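Local coordinates for UDP-N-acetylmuramate--L-alanine ligase (Thermotoga maritima, PDB 1J6U), which ligates L-alanine to UDP-N-acetylmuramate at the expense of ATP, a cytoplasmic step in building the peptidoglycan cell wall, at residues 75-80 with 86-91; 245-250 with 263-268. One frame throughout, in Å; residues are numbered along the deposited sequence.

Interaction 1: 75-80 with 86-91; sequences VIKTPA and PEIVRA
Val75, Lys77, Ile88 and Ala91 illustrate how a helix settles on a parallel sheet: strand 74-77 and helix 86-93 are the first two elements of a beta-alpha-beta unit completed by strand 98-100. The segment axes approach to 10.2 Å and run at 143°, so the helix heads back roughly against the strand, as the crossover requires.

Purely apolar contacts come first. The two methyls of Val75 divide the work. CG1, anti to the backbone N (chi1 162°), meets Ile88 CD1 at 3.9 Å, while CG2 reaches Ala91 CB, also at 3.9 Å. The branches thus fork toward successive turns of the helix, and Ala91 offers only a methyl here, consistent with the close backbone approach, Val75 CA to Ala91 CA being 7.3 Å.

The second kind uses the aliphatic part of a charged residue. Lys77 passes Ile88 at about a right angle, its CD lying 3.8 Å from Ile88 CD1, which therefore touches both strand side chains. From the CG-CD bond onward the chain bends, and NZ hydrogen-bonds Asn100 OD1. Ile98 of the next strand touches all four residues, and Trp69 packs on Val75 and Ala91.

No hydrogen bond joins the segments. Cohesion here is therefore hydrophobic and shape-dependent, with the lysine contributing methylenes to the interface while its ammonium group is satisfied elsewhere.

Interaction 2: 245-250 with 263-268; sequences LEMRSA and GKRYLE
Two long side chains, Glu246 and Arg265, converge because of how their torsions carry them: the Glu246 chain leaves with CG anti to the backbone N (chi1 162°) and stays extended to its carboxylate, whereas Arg265 bends at chi2 (115°) and again at chi3, turning its guanidinium back toward the glutamate. The setting is a three-stranded antiparallel meander of the middle domain, in which 243-250 and 264-271 are the outer strands and 255-261 runs between them. The contact therefore reaches across a whole intervening strand, and Met258 of that strand touches both Met247 and Arg265. A classic beta bulge, with Tyr266 and Leu267 both facing Val259, interrupts the regular pairing immediately after Arg265.

The attraction is electrostatic. Glu246 OE2 forms a salt bridge with Arg265 NH1 at 2.7 Å, but NH1 is modelled too close to other atoms, so the exact length is doubtful. Carboxylate and guanidinium planes are inclined by 34°, and OE2 lies over one face of the guanidinium instead of meeting it in a flat, two-pronged pairing. Met247, present as selenomethionine, brings its terminal CE to the guanidinium edge, close to its plane, although the spacing to NH1 is again doubtful.

Replacing Glu246 by an alanine here would probably leave the Arg265 guanidinium without its carboxylate mate across the sheet and freer to swing into solvent.

This is a surface contact, with 121 Å² buried in all, and the partly exposed Glu246 and exposed Arg265 form a bridge that solvent probably weakens by screening. Over the guanidinium face, Glu246 OE2 is modelled 3.3 Å from Arg265 CZ, a spacing as doubtful as that of the bridge itself.

In the fold
Along the chain the two contacts come in series, interaction 1 closing before interaction 2 opens, and they share no strand, helix or sheet. Interaction 1 belongs to the five-stranded parallel sheet of the N-terminal region, where strand 74-77 lies between strands 14-18 and 98-100. Interaction 2 spans the small antiparallel sheet of the Mur ligase middle domain. Their centres are 50 Å apart, on opposite sides of the chain's centre, and their nearest atoms stay about 34 Å from each other. Neither lies at the predicted ATP-binding residues. They thus sample separate parts of a multidomain ligase: a buried apolar interface in one, a charged surface bridge in another.

Interaction 1: 75-80 with 86-91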
ATOM      1  N   VAL A  75     -20.528 -13.540   9.889  1.00 42.45           N
ATOM      2  CA  VAL A  75     -20.000 -12.261  10.305  1.00 38.57           C
ATOM      3  C   VAL A  75     -18.498 -12.325  10.202  1.00 41.47           C
ATOM      4  O   VAL A  75     -17.890 -13.250  10.745  1.00 32.45           O
ATOM      5  CB  VAL A  75     -20.317 -11.932  11.782  1.00 39.37           C
ATOM      6  CG1 VAL A  75     -19.369 -10.817  12.255  1.00 37.54           C
ATOM      7  CG2 VAL A  75     -21.750 -11.479  11.939  1.00 37.87           C
ATOM      8  N   ILE A  76     -17.903 -11.341   9.527  1.00 34.15           N
ATOM      9  CA  ILE A  76     -16.453 -11.288   9.414  1.00 37.29           C
ATOM     10  C   ILE A  76     -15.940 -10.025  10.092  1.00 41.84           C
ATOM     11  O   ILE A  76     -16.536  -8.935   9.951  1.00 40.43           O
ATOM     12  CB  ILE A  76     -16.008 -11.267   7.956  1.00 46.97           C
ATOM     13  CG1 ILE A  76     -16.583 -12.483   7.239  1.00 35.13           C
ATOM     14  CG2 ILE A  76     -14.486 -11.253   7.895  1.00 35.97           C
ATOM     15  CD1 ILE A  76     -16.242 -12.524   5.802  1.00 48.03           C
ATOM     16  N   LYS A  77     -14.841 -10.163  10.826  1.00 40.57           N
ATOM     17  CA  LYS A  77     -14.269  -9.015  11.533  1.00 47.69           C
ATOM     18  C   LYS A  77     -12.756  -8.888  11.375  1.00 45.80           C
ATOM     19  O   LYS A  77     -12.041  -9.865  11.175  1.00 54.84           O
ATOM     20  CB  LYS A  77     -14.612  -9.100  13.027  1.00 32.84           C
ATOM     21  CG  LYS A  77     -13.889 -10.204  13.778  1.00 39.52           C
ATOM     22  CD  LYS A  77     -14.492 -10.405  15.159  1.00 42.95           C
ATOM     23  CE  LYS A  77     -13.450 -10.435  16.249  1.00 43.66           C
ATOM     24  NZ  LYS A  77     -12.573 -11.633  16.279  1.00 36.79           N
ATOM     25  N   THR A  78     -12.273  -7.668  11.474  1.00 48.69           N
ATOM     26  CA  THR A  78     -10.847  -7.412  11.377  1.00 48.77           C
ATOM     27  C   THR A  78     -10.208  -7.522  12.756  1.00 48.41           C
ATOM     28  O   THR A  78     -10.874  -7.392  13.780  1.00 48.35           O
ATOM     29  CB  THR A  78     -10.606  -6.020  10.881  1.00 52.54           C
ATOM     30  OG1 THR A  78     -10.725  -5.100  11.984  1.00 59.94           O
ATOM     31  CG2 THR A  78     -11.629  -5.690   9.798  1.00 40.38           C
ATOM     32  N   PRO A  79      -8.890  -7.720  12.802  1.00 53.34           N
ATOM     33  CA  PRO A  79      -8.232  -7.838  14.109  1.00 46.93           C
ATOM     34  C   PRO A  79      -8.528  -6.674  15.042  1.00 44.04           C
ATOM     35  O   PRO A  79      -8.419  -6.817  16.257  1.00 46.32           O
ATOM     36  CB  PRO A  79      -6.746  -7.922  13.755  1.00 47.32           C
ATOM     37  CG  PRO A  79      -6.750  -8.463  12.328  1.00 54.62           C
ATOM     38  CD  PRO A  79      -7.915  -7.753  11.695  1.00 48.75           C
ATOM     39  N   ALA A  80      -8.911  -5.525  14.490  1.00 44.75           N
ATOM     40  CA  ALA A  80      -9.191  -4.368  15.345  1.00 42.17           C
ATOM     41  C   ALA A  80     -10.558  -4.396  16.032  1.00 46.80           C
ATOM     42  O   ALA A  80     -10.762  -3.695  17.011  1.00 43.28           O
ATOM     43  CB  ALA A  80      -9.063  -3.077  14.554  1.00 31.18           C
ATOM     44  N   PRO A  86     -20.628  -3.748  19.781  1.00 37.72           N
ATOM     45  CA  PRO A  86     -22.014  -4.216  19.830  1.00 40.50           C
ATOM     46  C   PRO A  86     -22.408  -5.232  18.756  1.00 47.19           C
ATOM     47  O   PRO A  86     -23.228  -6.105  19.009  1.00 51.76           O
ATOM     48  CB  PRO A  86     -22.839  -2.912  19.747  1.00 36.27           C
ATOM     49  CG  PRO A  86     -21.909  -1.925  19.126  1.00 40.12           C
ATOM     50  CD  PRO A  86     -20.565  -2.280  19.755  1.00 35.13           C
ATOM     51  N   GLU A  87     -21.826  -5.131  17.565  1.00 44.51           N
ATOM     52  CA  GLU A  87     -22.170  -6.039  16.487  1.00 35.37           C
ATOM     53  C   GLU A  87     -21.644  -7.413  16.777  1.00 32.84           C
ATOM     54  O   GLU A  87     -22.270  -8.423  16.468  1.00 35.16           O
ATOM     55  CB  GLU A  87     -21.615  -5.523  15.161  1.00 34.32           C
ATOM     56  CG  GLU A  87     -22.402  -4.296  14.667  1.00 48.95           C
ATOM     57  CD  GLU A  87     -21.749  -3.559  13.494  1.00 48.50           C
ATOM     58  OE1 GLU A  87     -21.228  -4.242  12.587  1.00 63.98           O
ATOM     59  OE2 GLU A  87     -21.782  -2.303  13.466  1.00 53.65           O
ATOM     60  N   ILE A  88     -20.483  -7.464  17.381  1.00 29.41           N
ATOM     61  CA  ILE A  88     -19.939  -8.753  17.679  1.00 41.73           C
ATOM     62  C   ILE A  88     -20.728  -9.352  18.835  1.00 40.62           C
ATOM     63  O   ILE A  88     -20.961 -10.568  18.865  1.00 43.61           O
ATOM     64  CB  ILE A  88     -18.412  -8.655  17.986  1.00 36.44           C
ATOM     65  CG1 ILE A  88     -17.681  -8.256  16.705  1.00 43.22           C
ATOM     66  CG2 ILE A  88     -17.855 -10.019  18.486  1.00 36.02           C
ATOM     67  CD1 ILE A  88     -18.048  -9.158  15.501  1.00 39.63           C
ATOM     68  N   VAL A  89     -21.162  -8.513  19.778  1.00 43.40           N
ATOM     69  CA  VAL A  89     -21.927  -9.040  20.903  1.00 44.11           C
ATOM     70  C   VAL A  89     -23.247  -9.620  20.397  1.00 46.04           C
ATOM     71  O   VAL A  89     -23.603 -10.755  20.766  1.00 43.16           O
ATOM     72  CB  VAL A  89     -22.163  -7.986  22.024  1.00 40.95           C
ATOM     73  CG1 VAL A  89     -23.117  -8.541  23.060  1.00 33.68           C
ATOM     74  CG2 VAL A  89     -20.870  -7.700  22.718  1.00 32.54           C
ATOM     75  N   ARG A  90     -23.950  -8.878  19.537  1.00 41.67           N
ATOM     76  CA  ARG A  90     -25.198  -9.385  18.994  1.00 39.86           C
ATOM     77  C   ARG A  90     -24.915 -10.699  18.273  1.00 44.95           C
ATOM     78  O   ARG A  90     -25.532 -11.732  18.566  1.00 49.67           O
ATOM     79  CB  ARG A  90     -25.836  -8.396  18.034  1.00 31.31           C
ATOM     80  CG  ARG A  90     -26.965  -9.014  17.213  1.00 41.47           C
ATOM     81  CD  ARG A  90     -28.299  -9.132  17.985  1.00 40.02           C
ATOM     82  NE  ARG A  90     -29.188  -8.079  17.554  1.00 44.86           N
ATOM     83  CZ  ARG A  90     -30.287  -8.260  16.839  1.00 47.85           C
ATOM     84  NH1 ARG A  90     -30.656  -9.475  16.483  1.00 40.73           N
ATOM     85  NH2 ARG A  90     -30.996  -7.208  16.447  1.00 48.53           N
ATOM     86  N   ALA A  91     -23.956 -10.673  17.361  1.00 41.61           N
ATOM     87  CA  ALA A  91     -23.604 -11.876  16.618  1.00 42.65           C
ATOM     88  C   ALA A  91     -23.326 -13.049  17.554  1.00 45.07           C
ATOM     89  O   ALA A  91     -23.779 -14.162  17.311  1.00 40.40           O
ATOM     90  CB  ALA A  91     -22.381 -11.622  15.735  1.00 38.78           C
TER

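Interaction 2: 245-250 with 263-268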
ATOM      1  N   LEU A 245      21.333  -4.250  -9.873  1.00 43.23           N
ATOM      2  CA  LEU A 245      21.277  -2.944 -10.543  1.00 46.33           C
ATOM      3  C   LEU A 245      22.649  -2.481 -10.956  1.00 49.40           C
ATOM      4  O   LEU A 245      23.536  -2.312 -10.119  1.00 49.64           O
ATOM      5  CB  LEU A 245      20.703  -1.889  -9.616  1.00 45.86           C
ATOM      6  CG  LEU A 245      19.247  -2.109  -9.297  1.00 52.29           C
ATOM      7  CD1 LEU A 245      18.759  -0.974  -8.432  1.00 56.87           C
ATOM      8  CD2 LEU A 245      18.469  -2.153 -10.600  1.00 46.74           C
ATOM      9  N   GLU A 246      22.846  -2.270 -12.243  1.00 42.52           N
ATOM     10  CA  GLU A 246      24.141  -1.817 -12.645  1.00 49.06           C
ATOM     11  C   GLU A 246      24.160  -0.288 -12.664  1.00 52.63           C
ATOM     12  O   GLU A 246      25.145   0.325 -12.292  1.00 56.72           O
ATOM     13  CB  GLU A 246      24.491  -2.377 -14.013  1.00 52.78           C
ATOM     14  CG  GLU A 246      25.620  -1.610 -14.660  1.00 67.71           C
ATOM     15  CD  GLU A 246      25.935  -2.113 -16.039  1.00 79.40           C
ATOM     16  OE1 GLU A 246      25.005  -2.642 -16.690  1.00 84.13           O
ATOM     17  OE2 GLU A 246      27.102  -1.963 -16.473  1.00 80.58           O
HETATM   18  N   MSE A 247      23.067   0.320 -13.097  1.00 49.15           N
HETATM   19  CA  MSE A 247      22.957   1.774 -13.176  1.00 56.44           C
HETATM   20  C   MSE A 247      21.516   2.182 -13.083  1.00 52.70           C
HETATM   21  O   MSE A 247      20.616   1.459 -13.517  1.00 56.03           O
HETATM   22  CB  MSE A 247      23.438   2.311 -14.500  1.00 64.53           C
HETATM   23  CG  MSE A 247      24.840   2.005 -14.853  1.00 89.94           C
HETATM   24 SE   MSE A 247      24.840   2.450 -16.687  1.00120.97          SE
HETATM   25  CE  MSE A 247      24.537   0.707 -17.436  1.00105.90           C
ATOM     26  N   ARG A 248      21.309   3.369 -12.540  1.00 49.52           N
ATOM     27  CA  ARG A 248      19.973   3.901 -12.373  1.00 45.44           C
ATOM     28  C   ARG A 248      20.045   5.357 -12.654  1.00 41.85           C
ATOM     29  O   ARG A 248      20.977   6.026 -12.247  1.00 37.82           O
ATOM     30  CB  ARG A 248      19.469   3.720 -10.952  1.00 35.04           C
ATOM     31  CG  ARG A 248      18.102   4.324 -10.757  1.00 43.61           C
ATOM     32  CD  ARG A 248      17.685   4.274  -9.303  1.00 39.27           C
ATOM     33  NE  ARG A 248      16.440   4.993  -9.141  1.00 44.55           N
ATOM     34  CZ  ARG A 248      16.317   6.144  -8.488  1.00 42.21           C
ATOM     35  NH1 ARG A 248      17.364   6.730  -7.906  1.00 26.91           N
ATOM     36  NH2 ARG A 248      15.134   6.714  -8.439  1.00 24.70           N
ATOM     37  N   SER A 249      19.047   5.849 -13.354  1.00 37.06           N
ATOM     38  CA  SER A 249      19.011   7.244 -13.684  1.00 41.06           C
ATOM     39  C   SER A 249      17.555   7.677 -13.554  1.00 42.83           C
ATOM     40  O   SER A 249      16.639   7.147 -14.226  1.00 31.72           O
ATOM     41  CB  SER A 249      19.543   7.438 -15.099  1.00 47.56           C
ATOM     42  OG  SER A 249      19.175   8.709 -15.586  1.00 84.53           O
ATOM     43  N   ALA A 250      17.345   8.619 -12.647  1.00 38.62           N
ATOM     44  CA  ALA A 250      16.001   9.125 -12.381  1.00 41.39           C
ATOM     45  C   ALA A 250      15.817  10.448 -13.076  1.00 39.37           C
ATOM     46  O   ALA A 250      16.714  11.285 -13.101  1.00 45.84           O
ATOM     47  CB  ALA A 250      15.796   9.311 -10.885  1.00 39.66           C
ATOM     48  N   GLY A 263      25.057 -11.253 -12.735  1.00 34.14           N
ATOM     49  CA  GLY A 263      26.212 -10.476 -13.125  1.00 32.37           C
ATOM     50  C   GLY A 263      26.360 -10.051 -14.551  1.00 36.04           C
ATOM     51  O   GLY A 263      27.378  -9.469 -14.917  1.00 38.99           O
ATOM     52  N   LYS A 264      25.359 -10.325 -15.369  1.00 38.99           N
ATOM     53  CA  LYS A 264      25.479  -9.924 -16.756  1.00 48.66           C
ATOM     54  C   LYS A 264      24.355  -8.984 -17.140  1.00 47.83           C
ATOM     55  O   LYS A 264      23.194  -9.210 -16.794  1.00 52.31           O
ATOM     56  CB  LYS A 264      25.513 -11.169 -17.669  1.00 48.02           C
ATOM     57  CG  LYS A 264      26.757 -12.035 -17.433  1.00 67.89           C
ATOM     58  CD  LYS A 264      27.110 -12.890 -18.651  1.00 74.82           C
ATOM     59  CE  LYS A 264      28.520 -13.474 -18.537  1.00 79.42           C
ATOM     60  NZ  LYS A 264      29.621 -12.455 -18.583  1.00 76.36           N
ATOM     61  N   ARG A 265      24.721  -7.916 -17.834  1.00 48.99           N
ATOM     62  CA  ARG A 265      23.757  -6.931 -18.272  1.00 45.84           C
ATOM     63  C   ARG A 265      22.669  -7.774 -18.910  1.00 45.88           C
ATOM     64  O   ARG A 265      22.925  -8.569 -19.811  1.00 42.86           O
ATOM     65  CB  ARG A 265      24.400  -5.997 -19.279  1.00 44.81           C
ATOM     66  CG  ARG A 265      23.603  -4.781 -19.585  1.00 63.31           C
ATOM     67  CD  ARG A 265      24.323  -3.524 -19.116  1.00 70.94           C
ATOM     68  NE  ARG A 265      25.554  -3.272 -19.851  1.00 68.30           N
ATOM     69  CZ  ARG A 265      26.313  -2.199 -19.674  1.00 71.74           C
ATOM     70  NH1 ARG A 265      25.955  -1.285 -18.794  1.00 86.28           N
ATOM     71  NH2 ARG A 265      27.437  -2.047 -20.358  1.00 77.19           N
ATOM     72  N   TYR A 266      21.446  -7.581 -18.440  1.00 42.70           N
ATOM     73  CA  TYR A 266      20.333  -8.388 -18.887  1.00 34.19           C
ATOM     74  C   TYR A 266      19.196  -7.607 -19.514  1.00 32.25           C
ATOM     75  O   TYR A 266      18.579  -8.057 -20.470  1.00 36.61           O
ATOM     76  CB  TYR A 266      19.812  -9.184 -17.687  1.00 27.95           C
ATOM     77  CG  TYR A 266      18.754 -10.159 -18.058  1.00 35.86           C
ATOM     78  CD1 TYR A 266      17.588 -10.269 -17.303  1.00 31.80           C
ATOM     79  CD2 TYR A 266      18.933 -11.022 -19.143  1.00 30.52           C
ATOM     80  CE1 TYR A 266      16.621 -11.222 -17.600  1.00 33.02           C
ATOM     81  CE2 TYR A 266      17.965 -11.984 -19.460  1.00 27.92           C
ATOM     82  CZ  TYR A 266      16.816 -12.077 -18.684  1.00 33.94           C
ATOM     83  OH  TYR A 266      15.870 -13.007 -19.007  1.00 39.27           O
ATOM     84  N   LEU A 267      18.892  -6.442 -18.957  1.00 42.37           N
ATOM     85  CA  LEU A 267      17.814  -5.614 -19.492  1.00 36.86           C
ATOM     86  C   LEU A 267      17.779  -4.221 -18.888  1.00 38.50           C
ATOM     87  O   LEU A 267      18.390  -3.916 -17.848  1.00 28.36           O
ATOM     88  CB  LEU A 267      16.437  -6.285 -19.286  1.00 30.68           C
ATOM     89  CG  LEU A 267      16.006  -6.590 -17.838  1.00 32.09           C
ATOM     90  CD1 LEU A 267      15.490  -5.323 -17.161  1.00 36.14           C
ATOM     91  CD2 LEU A 267      14.912  -7.645 -17.862  1.00 18.98           C
ATOM     92  N   GLU A 268      17.044  -3.367 -19.566  1.00 33.05           N
ATOM     93  CA  GLU A 268      16.889  -2.036 -19.078  1.00 40.52           C
ATOM     94  C   GLU A 268      15.453  -1.900 -18.597  1.00 36.90           C
ATOM     95  O   GLU A 268      14.503  -2.133 -19.350  1.00 32.07           O
ATOM     96  CB  GLU A 268      17.166  -1.006 -20.165  1.00 35.94           C
ATOM     97  CG  GLU A 268      17.063   0.385 -19.623  1.00 53.92           C
ATOM     98  CD  GLU A 268      17.328   1.431 -20.657  1.00 60.90           C
ATOM     99  OE1 GLU A 268      16.535   1.521 -21.622  1.00 66.52           O
ATOM    100  OE2 GLU A 268      18.329   2.160 -20.495  1.00 70.85           O
TER